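Putative methylthioribose-1-phosphate isomerase (Archaeoglobus fulgidus, PDB 1T5O) probably catalyses the isomerisation of 5-methylthioribose 1-phosphate to 5-methylthioribulose 1-phosphate in methionine biosynthesis. Local coordinates at residues I15-T18 with K19-E22; L289-G293 with K294-A298. All blocks are in the same frame, centred on the assembly; numbering follows the deposited sequence.

Contact 1 of 2, residues I15-T18 with K19-E22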
ATOM      1  N   ILE A  15     -14.090   6.785  22.457  1.00 34.65           N
ATOM      2  CA  ILE A  15     -12.748   6.232  22.458  1.00 33.55           C
ATOM      3  C   ILE A  15     -12.044   7.178  21.483  1.00 32.44           C
ATOM      4  O   ILE A  15     -12.535   7.403  20.373  1.00 31.79           O
ATOM      5  CB  ILE A  15     -12.718   4.803  21.872  1.00 32.03           C
ATOM      6  CG1 ILE A  15     -13.148   3.789  22.927  1.00 31.87           C
ATOM      7  CG2 ILE A  15     -11.320   4.479  21.352  1.00 33.07           C
ATOM      8  CD1 ILE A  15     -13.335   2.383  22.374  1.00 29.64           C
ATOM      9  N   ASP A  16     -10.909   7.736  21.884  1.00 33.44           N
ATOM     10  CA  ASP A  16     -10.176   8.666  21.014  1.00 33.58           C
ATOM     11  C   ASP A  16      -9.329   7.856  20.024  1.00 32.73           C
ATOM     12  O   ASP A  16      -8.164   7.556  20.291  1.00 31.58           O
ATOM     13  CB  ASP A  16      -9.249   9.562  21.847  1.00 35.62           C
ATOM     14  CG  ASP A  16      -8.699  10.732  21.055  1.00 37.42           C
ATOM     15  OD1 ASP A  16      -8.808  10.728  19.812  1.00 37.12           O
ATOM     16  OD2 ASP A  16      -8.151  11.665  21.678  1.00 40.65           O
ATOM     17  N   GLN A  17      -9.907   7.529  18.873  1.00 31.04           N
ATOM     18  CA  GLN A  17      -9.209   6.724  17.879  1.00 30.80           C
ATOM     19  C   GLN A  17      -7.918   7.323  17.338  1.00 28.93           C
ATOM     20  O   GLN A  17      -7.028   6.594  16.929  1.00 29.60           O
ATOM     21  CB  GLN A  17     -10.173   6.347  16.741  1.00 30.63           C
ATOM     22  CG  GLN A  17     -11.155   5.256  17.160  1.00 30.56           C
ATOM     23  CD  GLN A  17     -12.158   4.902  16.078  1.00 31.65           C
ATOM     24  OE1 GLN A  17     -11.778   4.561  14.959  1.00 33.04           O
ATOM     25  NE2 GLN A  17     -13.446   4.975  16.408  1.00 31.13           N
ATOM     26  N   THR A  18      -7.792   8.639  17.361  1.00 30.75           N
ATOM     27  CA  THR A  18      -6.563   9.262  16.885  1.00 30.89           C
ATOM     28  C   THR A  18      -5.369   8.861  17.767  1.00 31.54           C
ATOM     29  O   THR A  18      -4.222   9.025  17.367  1.00 29.99           O
ATOM     30  CB  THR A  18      -6.671  10.802  16.889  1.00 32.24           C
ATOM     31  OG1 THR A  18      -6.551  11.281  18.234  1.00 32.75           O
ATOM     32  CG2 THR A  18      -8.016  11.240  16.313  1.00 31.72           C
ATOM     33  N   LYS A  19      -5.646   8.319  18.953  1.00 31.88           N
ATOM     34  CA  LYS A  19      -4.601   7.907  19.893  1.00 32.36           C
ATOM     35  C   LYS A  19      -4.141   6.475  19.678  1.00 30.91           C
ATOM     36  O   LYS A  19      -3.092   6.050  20.186  1.00 28.41           O
ATOM     37  CB  LYS A  19      -5.120   8.045  21.324  1.00 36.09           C
ATOM     38  CG  LYS A  19      -4.365   9.034  22.176  1.00 40.73           C
ATOM     39  CD  LYS A  19      -4.570  10.445  21.674  1.00 42.03           C
ATOM     40  CE  LYS A  19      -3.767  11.430  22.509  1.00 44.60           C
ATOM     41  NZ  LYS A  19      -4.648  12.355  23.287  1.00 46.13           N
ATOM     42  N   LEU A  20      -4.947   5.719  18.948  1.00 29.26           N
ATOM     43  CA  LEU A  20      -4.636   4.323  18.649  1.00 28.29           C
ATOM     44  C   LEU A  20      -3.526   4.285  17.614  1.00 26.67           C
ATOM     45  O   LEU A  20      -3.399   5.207  16.821  1.00 26.75           O
ATOM     46  CB  LEU A  20      -5.883   3.632  18.080  1.00 28.77           C
ATOM     47  CG  LEU A  20      -6.819   2.789  18.964  1.00 28.61           C
ATOM     48  CD1 LEU A  20      -6.521   2.945  20.427  1.00 27.86           C
ATOM     49  CD2 LEU A  20      -8.269   3.136  18.616  1.00 25.68           C
ATOM     50  N   PRO A  21      -2.733   3.200  17.583  1.00 26.55           N
ATOM     51  CA  PRO A  21      -2.805   2.017  18.451  1.00 27.58           C
ATOM     52  C   PRO A  21      -1.997   2.103  19.760  1.00 29.78           C
ATOM     53  O   PRO A  21      -2.095   1.225  20.621  1.00 28.59           O
ATOM     54  CB  PRO A  21      -2.290   0.897  17.536  1.00 26.62           C
ATOM     55  CG  PRO A  21      -1.254   1.597  16.708  1.00 24.77           C
ATOM     56  CD  PRO A  21      -1.938   2.911  16.370  1.00 25.72           C
ATOM     57  N   GLU A  22      -1.196   3.152  19.899  1.00 33.11           N
ATOM     58  CA  GLU A  22      -0.350   3.313  21.077  1.00 37.08           C
ATOM     59  C   GLU A  22      -1.068   3.424  22.414  1.00 37.24           C
ATOM     60  O   GLU A  22      -0.600   2.878  23.413  1.00 37.09           O
ATOM     61  CB  GLU A  22       0.564   4.528  20.903  1.00 43.20           C
ATOM     62  CG  GLU A  22       1.101   5.098  22.214  1.00 49.19           C
ATOM     63  CD  GLU A  22       2.216   6.086  22.002  1.00 52.44           C
ATOM     64  OE1 GLU A  22       2.010   7.097  21.288  1.00 55.90           O
ATOM     65  OE2 GLU A  22       3.308   5.837  22.552  1.00 55.92           O
TER
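The carboxylate of D16 carries the side chain of K19 and the hydroxyl of T18 over one and the same face. K19 CD lies over that face, offset from its centre, 4.2 Å from D16 CG, while T18 OG1 bonds to D16 OD1 at 2.8 Å from 41° out of the carboxylate plane. The setting is a 3-10 turn just after strand 12-15, entered through an inverse gamma turn centred on D16. Two successive bonds, each from an amide to the carbonyl three residues back, are the evidence for it: K19 N to D16 O at 3.0 Å, and L20 N to Q17 O, where the donor stands 63° above the carbonyl plane.

With D16 CG opposite the backbone N (chi1 -167°), the carboxylate reaches forward along the turn, with OD1 at T18 and OD2 towards K19. The lysine chain bends at chi2 and chi4, which sets CD over the carboxylate; its NZ pairs chiefly with E25 and makes a long salt bridge to D16 OD2, at 3.9 Å. The D16 charge is probably eased mainly by the T18 hydroxyl, with the more distant ammonium adding to it.

On the apolar side, L20 folds back against the turn, its CD2 methyl 3.8 Å from Q17 CA and reaching I15 CG2 more loosely. L197 and W200 of helix 193-204 cover the leucine. The flat amide of Q17 extends beyond this packing: OE1 accepts from R45, a predicted substrate-binding residue, and NE2 bonds weakly to L159 O. One carbon before the amide, Q17 CG rests 3.9 Å from L20 CD2.

Contact 2 of 2, residues L289-G293 with K294-A298; sequences LIFCG and KRQIA
F291 lays its ring obliquely against Q296, the partner opposite it in a short antiparallel beta hairpin closed by a type II' turn from C292 to R295. These two form the non-hydrogen-bonded pair; the next pair, C292 with R295, is hydrogen-bonded, with C292 N to R295 O at 2.8 Å in the carbonyl plane and a longer return bond from R295 N to C292 O.

The packing is tightest at the base. I290 O takes the amide of I297 at 2.8 Å and, weakly, that of A298. I297 holds CG1 between its backbone N and carbonyl carbon (chi1 63°), which brings that atom within 3.4 Å of L289 O, while its CG2 methyl meets C292 CB at 4.0 Å. C292 SG continues beyond this layer into a disulfide with C292 of the second subunit, tying the two hairpins together covalently.

The turn, by contrast, is exposed. G293 has a positive phi of 79°, and a beta carbon there would clash with K294 N; K294 runs out extended, and R295 leads its guanidinium away from the hairpin.

The F291 ring bridges these regions: CE1 lies 3.7 Å from Q296 CB, and K294 O approaches the ring edge near its plane. Were F291 an alanine, the aliphatic part of Q296 would probably lose its cover on this side, a gap opening beside CA and CB. At the far end of that chain, Q296 NE2 bonds to A298 O at 2.9 Å, with the acceptor lying 3° out of the amide plane.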
ATOM      1  N   LEU A 289      -0.322  11.047   0.830  1.00 22.24           N
ATOM      2  CA  LEU A 289       0.644  10.225   0.077  1.00 24.10           C
ATOM      3  C   LEU A 289       2.060  10.814   0.085  1.00 25.12           C
ATOM      4  O   LEU A 289       3.015  10.160  -0.332  1.00 24.60           O
ATOM      5  CB  LEU A 289       0.235  10.112  -1.392  1.00 22.67           C
ATOM      6  CG  LEU A 289      -0.824   9.121  -1.899  1.00 26.14           C
ATOM      7  CD1 LEU A 289      -0.253   7.731  -1.903  1.00 26.43           C
ATOM      8  CD2 LEU A 289      -2.063   9.204  -1.052  1.00 25.31           C
ATOM      9  N   ILE A 290       2.184  12.052   0.549  1.00 24.88           N
ATOM     10  CA  ILE A 290       3.454  12.771   0.518  1.00 26.02           C
ATOM     11  C   ILE A 290       4.248  12.696   1.823  1.00 28.32           C
ATOM     12  O   ILE A 290       5.471  12.725   1.821  1.00 27.44           O
ATOM     13  CB  ILE A 290       3.184  14.265   0.088  1.00 26.43           C
ATOM     14  CG1 ILE A 290       2.677  14.271  -1.366  1.00 25.46           C
ATOM     15  CG2 ILE A 290       4.467  15.123   0.186  1.00 25.38           C
ATOM     16  CD1 ILE A 290       2.225  15.629  -1.891  1.00 27.82           C
ATOM     17  N   PHE A 291       3.533  12.576   2.929  1.00 30.28           N
ATOM     18  CA  PHE A 291       4.135  12.496   4.243  1.00 33.67           C
ATOM     19  C   PHE A 291       3.572  11.285   4.967  1.00 36.72           C
ATOM     20  O   PHE A 291       2.437  10.874   4.713  1.00 34.25           O
ATOM     21  CB  PHE A 291       3.775  13.751   5.046  1.00 34.44           C
ATOM     22  CG  PHE A 291       4.648  14.928   4.761  1.00 32.03           C
ATOM     23  CD1 PHE A 291       5.888  15.051   5.382  1.00 31.92           C
ATOM     24  CD2 PHE A 291       4.248  15.908   3.856  1.00 32.94           C
ATOM     25  CE1 PHE A 291       6.720  16.136   5.102  1.00 31.70           C
ATOM     26  CE2 PHE A 291       5.076  16.999   3.565  1.00 31.78           C
ATOM     27  CZ  PHE A 291       6.311  17.109   4.190  1.00 31.86           C
ATOM     28  N   CYS A 292       4.375  10.711   5.855  1.00 40.41           N
ATOM     29  CA  CYS A 292       3.929   9.589   6.679  1.00 44.64           C
ATOM     30  C   CYS A 292       4.476   9.900   8.055  1.00 46.74           C
ATOM     31  O   CYS A 292       5.671   9.731   8.316  1.00 48.10           O
ATOM     32  CB  CYS A 292       4.476   8.258   6.199  1.00 44.27           C
ATOM     33  SG  CYS A 292       3.373   6.956   6.764  1.00 50.35           S
ATOM     34  N   GLY A 293       3.591  10.331   8.946  1.00 48.97           N
ATOM     35  CA  GLY A 293       4.045  10.747  10.255  1.00 50.40           C
ATOM     36  C   GLY A 293       4.529  12.105   9.795  1.00 51.21           C
ATOM     37  O   GLY A 293       3.748  12.840   9.177  1.00 51.91           O
ATOM     38  N   LYS A 294       5.787  12.450  10.044  1.00 50.69           N
ATOM     39  CA  LYS A 294       6.269  13.734   9.559  1.00 50.77           C
ATOM     40  C   LYS A 294       7.450  13.488   8.622  1.00 48.30           C
ATOM     41  O   LYS A 294       8.229  14.391   8.307  1.00 49.21           O
ATOM     42  CB  LYS A 294       6.672  14.662  10.717  1.00 53.44           C
ATOM     43  CG  LYS A 294       8.057  14.431  11.306  1.00 56.31           C
ATOM     44  CD  LYS A 294       8.510  15.665  12.096  1.00 57.60           C
ATOM     45  CE  LYS A 294       9.936  15.516  12.631  1.00 58.55           C
ATOM     46  NZ  LYS A 294      10.386  16.752  13.336  1.00 58.53           N
ATOM     47  N   ARG A 295       7.571  12.241   8.187  1.00 45.49           N
ATOM     48  CA  ARG A 295       8.633  11.840   7.269  1.00 41.85           C
ATOM     49  C   ARG A 295       8.105  12.077   5.851  1.00 38.40           C
ATOM     50  O   ARG A 295       7.006  11.621   5.516  1.00 35.04           O
ATOM     51  CB  ARG A 295       8.955  10.354   7.464  1.00 42.79           C
ATOM     52  CG  ARG A 295      10.184   9.868   6.709  1.00 45.51           C
ATOM     53  CD  ARG A 295      11.448  10.627   7.132  1.00 49.54           C
ATOM     54  NE  ARG A 295      11.766  10.445   8.549  1.00 52.90           N
ATOM     55  CZ  ARG A 295      12.255   9.325   9.076  1.00 52.67           C
ATOM     56  NH1 ARG A 295      12.495   8.269   8.305  1.00 53.03           N
ATOM     57  NH2 ARG A 295      12.477   9.256  10.383  1.00 54.31           N
ATOM     58  N   GLN A 296       8.865  12.804   5.035  1.00 35.17           N
ATOM     59  CA  GLN A 296       8.444  13.070   3.660  1.00 33.52           C
ATOM     60  C   GLN A 296       8.739  11.812   2.857  1.00 31.77           C
ATOM     61  O   GLN A 296       9.899  11.393   2.790  1.00 33.53           O
ATOM     62  CB  GLN A 296       9.232  14.260   3.077  1.00 31.91           C
ATOM     63  CG  GLN A 296       8.875  14.637   1.634  1.00 31.69           C
ATOM     64  CD  GLN A 296       9.832  15.670   1.025  1.00 32.78           C
ATOM     65  OE1 GLN A 296      10.510  16.394   1.739  1.00 34.13           O
ATOM     66  NE2 GLN A 296       9.866  15.748  -0.297  1.00 29.25           N
ATOM     67  N   ILE A 297       7.716  11.196   2.258  1.00 30.12           N
ATOM     68  CA  ILE A 297       7.951   9.975   1.463  1.00 27.10           C
ATOM     69  C   ILE A 297       7.812  10.145  -0.054  1.00 25.56           C
ATOM     70  O   ILE A 297       7.940   9.172  -0.800  1.00 26.70           O
ATOM     71  CB  ILE A 297       7.040   8.800   1.912  1.00 27.89           C
ATOM     72  CG1 ILE A 297       5.559   9.156   1.694  1.00 29.26           C
ATOM     73  CG2 ILE A 297       7.342   8.440   3.368  1.00 29.17           C
ATOM     74  CD1 ILE A 297       4.566   8.076   2.164  1.00 28.18           C
ATOM     75  N   ALA A 298       7.551  11.369  -0.514  1.00 23.55           N
ATOM     76  CA  ALA A 298       7.413  11.654  -1.936  1.00 24.24           C
ATOM     77  C   ALA A 298       7.848  13.090  -2.222  1.00 24.81           C
ATOM     78  O   ALA A 298       7.931  13.902  -1.306  1.00 25.62           O
ATOM     79  CB  ALA A 298       5.949  11.473  -2.362  1.00 23.07           C
TER

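Overall arrangement
Contact 1 lies in the loop between strands 12-15 and 26-29, and contact 2 is a hairpin much later in the chain; their centres are 20 Å apart and their nearest atoms about 11 Å, without touching. They meet through the dimer instead: P21 and E22 of one subunit pack on A298 and Q296 of the other. Contact 1 is the closer to the predicted substrate site, the Q17 side chain being about 3 Å from that of R45 and about 7 Å from that of Q193. The L289 side chain is about 11 Å from those of K244 and Q193 in its own chain, while I297 meets N192 and S195 of the second subunit, beside that subunit's Q193.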